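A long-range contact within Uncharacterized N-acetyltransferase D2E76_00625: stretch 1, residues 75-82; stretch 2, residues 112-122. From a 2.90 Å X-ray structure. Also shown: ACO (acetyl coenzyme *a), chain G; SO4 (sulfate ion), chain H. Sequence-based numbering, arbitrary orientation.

Stretch 1 75-82: LIGGADSY
Stretch 2, residues 112-122: GILTALVTRQL

The most unusual feature of this contact is how little side chain the strand brings to its centre: two consecutive glycines, G77 and G78, lie where the helix packs, and L117 meets bare backbone, its CD1 standing 3.7 Å from G78 N and 4.3 Å from G77 C. Both glycines are nearly fully extended, with phi/psi of -175/170° and -174/172°. An ideal CB on G77 would point toward the helix, 4.0 Å from I113 CG2 and 4.1 Å from L117 CD1, which is ordinary van der Waals contact.

Strand 75-82 and helix 113-122 run in broadly the same direction, with 27° between their N-to-C vectors (signed crossing angle -27°) and a closest axial approach of 8.5 Å. The register is set by two CA pairs, G77 CA to I113 CA at 7.8 Å and A79 CA to L117 CA at 6.5 Å. Two residues along the strand thus correspond to four along the helix, about one turn. The i, i+4, i+8 spacing of I113, L117 and Q121 puts them on one helix face, and that face is turned to the strand: all three direct CA-to-CB toward it. The helix is regular: phi lies between -58 and -73°, psi between -39 and -49°, and i+4 to i backbone hydrogen bonds run from A116 N to G112 O (3.1 Å) through L122 N to V118 O (2.9 Å).

The two stretches bury 309 Å² summed over both sides; the contact includes two apolar side-chain pairs, and no clear hydrogen bond crosses it. I76 departs from extended geometry (-128/3°) and sets off sideways, but with chi1 48° (p) and chi2 83° (p) its end comes nearer, bringing I76 CD1 to 3.5 Å from I113 CD1; I113 is m,t. L117, also m,t (-76°, 171°), lies over the glycines, with CD1 nearest, and its CB is 4.3 Å from A79 CB. The single methyl of A79, on a -155/133° backbone, points toward the helix and suits this narrow spacing.

Toward the C-terminal end, Q121 (chi1 -169°, chi2 179°, both t) reaches along A79, D80 and S81. Its amide is probably turned over in the model, so the 3.1 Å between D80 O and Q121 OE1 leaves the nature of that polar approach open. S81 points toward the helix with chi1 52° (p), whereas D80 points away with chi1 -169° (t); D80 OD2 and S81 OG are hydrogen-bonded elsewhere in the structure.

The helix start also serves the acetyl coenzyme A, as befits an N-acetyltransferase. G112, the N-cap residue at 82/12°, has angles that would jam a CB against the preceding carbonyl O; G112 N donates to ACO O1A at 2.7 Å. T115 N and T115 OG1 both donate to ACO O2A, at 2.9 and 2.8 Å, while L114 N makes a weak hydrogen bond to ACO O4A at 3.3 Å.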

# COMPACT_ATOMS: atom_id res chain seq x y z
N LEU A 75 -4.54 45.02 -9.21
CA LEU A 75 -3.43 44.25 -8.67
C LEU A 75 -3.60 42.78 -9.04
O LEU A 75 -4.58 42.14 -8.65
CB LEU A 75 -3.39 44.40 -7.15
CG LEU A 75 -2.27 43.65 -6.43
CD1 LEU A 75 -0.93 44.15 -6.93
CD2 LEU A 75 -2.38 43.84 -4.94
N ILE A 76 -2.63 42.24 -9.80
CA ILE A 76 -2.73 40.89 -10.33
C ILE A 76 -1.51 40.03 -10.02
O ILE A 76 -1.45 38.88 -10.47
CB ILE A 76 -3.04 40.88 -11.84
CG1 ILE A 76 -2.14 41.85 -12.60
CG2 ILE A 76 -4.50 41.23 -12.08
CD1 ILE A 76 -0.78 41.31 -12.95
N GLY A 77 -0.55 40.54 -9.26
CA GLY A 77 0.63 39.77 -8.89
C GLY A 77 1.46 40.58 -7.92
O GLY A 77 1.22 41.77 -7.71
N GLY A 78 2.46 39.93 -7.34
CA GLY A 78 3.29 40.64 -6.38
C GLY A 78 4.47 39.82 -5.91
O GLY A 78 4.59 38.62 -6.20
N ALA A 79 5.34 40.49 -5.16
CA ALA A 79 6.52 39.88 -4.56
C ALA A 79 6.90 40.70 -3.34
O ALA A 79 6.95 41.94 -3.42
CB ALA A 79 7.68 39.82 -5.56
N ASP A 80 7.16 40.03 -2.22
CA ASP A 80 7.42 40.66 -0.94
C ASP A 80 8.75 40.16 -0.38
O ASP A 80 9.34 39.20 -0.88
CB ASP A 80 6.28 40.36 0.05
CG ASP A 80 6.35 41.19 1.32
OD1 ASP A 80 6.34 42.44 1.25
OD2 ASP A 80 6.41 40.60 2.42
N SER A 81 9.22 40.84 0.67
CA SER A 81 10.45 40.43 1.34
C SER A 81 10.44 40.98 2.76
O SER A 81 9.64 41.86 3.10
CB SER A 81 11.69 40.89 0.57
OG SER A 81 11.62 42.27 0.29
N TYR A 82 11.34 40.45 3.58
CA TYR A 82 11.50 40.87 4.96
C TYR A 82 12.94 41.28 5.20
O TYR A 82 13.87 40.71 4.63
CB TYR A 82 11.13 39.74 5.93
CG TYR A 82 9.66 39.41 5.93
CD1 TYR A 82 9.10 38.63 4.93
CD2 TYR A 82 8.82 39.90 6.93
CE1 TYR A 82 7.74 38.34 4.92
CE2 TYR A 82 7.46 39.61 6.93
CZ TYR A 82 6.94 38.83 5.92
OH TYR A 82 5.60 38.53 5.91
N GLY A 112 5.79 37.93 -18.75
CA GLY A 112 6.94 38.67 -18.29
C GLY A 112 6.74 39.42 -16.99
O GLY A 112 7.60 40.25 -16.64
N ILE A 113 5.65 39.17 -16.26
CA ILE A 113 5.35 39.96 -15.07
C ILE A 113 6.29 39.60 -13.92
O ILE A 113 6.79 40.48 -13.22
CB ILE A 113 3.86 39.86 -14.69
CG1 ILE A 113 3.00 40.59 -15.72
CG2 ILE A 113 3.62 40.43 -13.31
CD1 ILE A 113 1.52 40.45 -15.48
N LEU A 114 6.53 38.30 -13.70
CA LEU A 114 7.47 37.90 -12.66
C LEU A 114 8.87 38.46 -12.92
O LEU A 114 9.55 38.90 -12.00
CB LEU A 114 7.50 36.38 -12.50
CG LEU A 114 8.55 35.89 -11.51
CD1 LEU A 114 8.24 36.47 -10.14
CD2 LEU A 114 8.62 34.37 -11.45
N THR A 115 9.31 38.42 -14.18
CA THR A 115 10.60 39.00 -14.52
C THR A 115 10.64 40.48 -14.15
O THR A 115 11.65 40.96 -13.62
CB THR A 115 10.89 38.80 -16.01
OG1 THR A 115 10.81 37.40 -16.33
CG2 THR A 115 12.28 39.32 -16.36
N ALA A 116 9.55 41.20 -14.39
CA ALA A 116 9.49 42.59 -13.97
C ALA A 116 9.53 42.71 -12.46
O ALA A 116 10.18 43.62 -11.92
CB ALA A 116 8.22 43.24 -14.53
N LEU A 117 8.85 41.80 -11.75
CA LEU A 117 8.85 41.84 -10.29
C LEU A 117 10.23 41.53 -9.73
O LEU A 117 10.74 42.25 -8.87
CB LEU A 117 7.81 40.86 -9.74
CG LEU A 117 6.35 41.31 -9.84
CD1 LEU A 117 5.42 40.17 -9.48
CD2 LEU A 117 6.11 42.50 -8.94
N VAL A 118 10.87 40.46 -10.23
CA VAL A 118 12.17 40.07 -9.71
C VAL A 118 13.22 41.12 -10.02
O VAL A 118 14.07 41.44 -9.18
CB VAL A 118 12.56 38.68 -10.24
CG1 VAL A 118 13.98 38.34 -9.82
CG2 VAL A 118 11.59 37.63 -9.73
N THR A 119 13.18 41.68 -11.24
CA THR A 119 14.14 42.72 -11.61
C THR A 119 13.99 43.94 -10.71
O THR A 119 14.99 44.49 -10.23
CB THR A 119 13.95 43.11 -13.08
OG1 THR A 119 14.13 41.96 -13.91
CG2 THR A 119 14.96 44.18 -13.47
N ARG A 120 12.76 44.38 -10.48
CA ARG A 120 12.52 45.52 -9.60
C ARG A 120 12.88 45.19 -8.15
O ARG A 120 13.45 46.02 -7.44
CB ARG A 120 11.05 45.93 -9.70
CG ARG A 120 10.65 47.12 -8.85
CD ARG A 120 11.16 48.41 -9.45
NE ARG A 120 10.42 49.56 -8.94
CZ ARG A 120 10.74 50.24 -7.85
NH1 ARG A 120 11.81 49.90 -7.14
NH2 ARG A 120 10.00 51.27 -7.47
N GLN A 121 12.56 43.97 -7.71
CA GLN A 121 12.83 43.59 -6.33
C GLN A 121 14.32 43.56 -6.04
O GLN A 121 14.79 44.12 -5.04
CB GLN A 121 12.19 42.23 -6.04
CG GLN A 121 12.16 41.86 -4.57
CD GLN A 121 11.50 40.52 -4.33
OE1 GLN A 121 10.89 40.29 -3.29
NE2 GLN A 121 11.64 39.61 -5.29
N LEU A 122 15.10 42.90 -6.91
CA LEU A 122 16.54 42.78 -6.67
C LEU A 122 17.23 44.14 -6.70
O LEU A 122 18.14 44.39 -5.90
CB LEU A 122 17.17 41.80 -7.66
CG LEU A 122 16.74 40.34 -7.51
CD1 LEU A 122 17.40 39.46 -8.57
CD2 LEU A 122 17.04 39.81 -6.11
N1A ACO G . 7.29 26.69 -14.62
C2A ACO G . 8.13 26.78 -15.67
N3A ACO G . 8.59 27.89 -16.24
C4A ACO G . 8.19 29.09 -15.74
C5A ACO G . 7.32 29.12 -14.65
C6A ACO G . 6.85 27.84 -14.07
N6A ACO G . 6.01 27.83 -13.01
N7A ACO G . 7.08 30.41 -14.34
C8A ACO G . 7.79 31.16 -15.21
N9A ACO G . 8.45 30.36 -16.07
C1B ACO G . 9.34 30.83 -17.16
C2B ACO G . 8.53 31.42 -18.31
O2B ACO G . 8.28 30.43 -19.31
C3B ACO G . 9.55 32.42 -18.85
O3B ACO G . 10.47 31.72 -19.67
P3B ACO G . 10.94 32.34 -21.08
O7A ACO G . 9.73 32.57 -21.95
O8A ACO G . 11.68 33.64 -20.82
O9A ACO G . 11.87 31.35 -21.74
C4B ACO G . 10.29 32.89 -17.61
O4B ACO G . 10.17 31.87 -16.63
C5B ACO G . 9.76 34.21 -17.06
O5B ACO G . 8.35 34.06 -16.92
P1A ACO G . 7.39 35.25 -16.42
O1A ACO G . 6.45 35.60 -17.54
O2A ACO G . 8.25 36.42 -16.02
O3A ACO G . 6.57 34.74 -15.14
P2A ACO G . 5.00 34.71 -14.78
O4A ACO G . 4.42 36.09 -14.99
O5A ACO G . 4.30 33.70 -15.66
O6A ACO G . 4.88 34.26 -13.24
CBP ACO G . 5.06 32.57 -11.51
CCP ACO G . 5.62 33.12 -12.81
CDP ACO G . 4.97 33.69 -10.48
CEP ACO G . 5.97 31.47 -11.01
CAP ACO G . 3.67 32.04 -11.84
OAP ACO G . 3.83 30.98 -12.79
C9P ACO G . 2.91 31.53 -10.64
O9P ACO G . 2.18 32.29 -10.01
N8P ACO G . 3.08 30.25 -10.33
C7P ACO G . 2.40 29.59 -9.22
C6P ACO G . 2.71 30.20 -7.86
C5P ACO G . 4.17 30.06 -7.50
O5P ACO G . 4.79 29.05 -7.80
N4P ACO G . 4.71 31.10 -6.88
C3P ACO G . 6.09 31.06 -6.44
C2P ACO G . 6.17 30.88 -4.93
S1P ACO G . 7.87 30.86 -4.45
C ACO G . 7.82 32.02 -3.25
O ACO G . 6.75 32.26 -2.70
CH3 ACO G . 9.07 32.76 -2.88
S SO4 H . 7.40 52.93 -6.52
O1 SO4 H . 8.59 53.41 -5.83
O2 SO4 H . 6.66 52.04 -5.63
O3 SO4 H . 6.54 54.06 -6.88
O4 SO4 H . 7.78 52.21 -7.74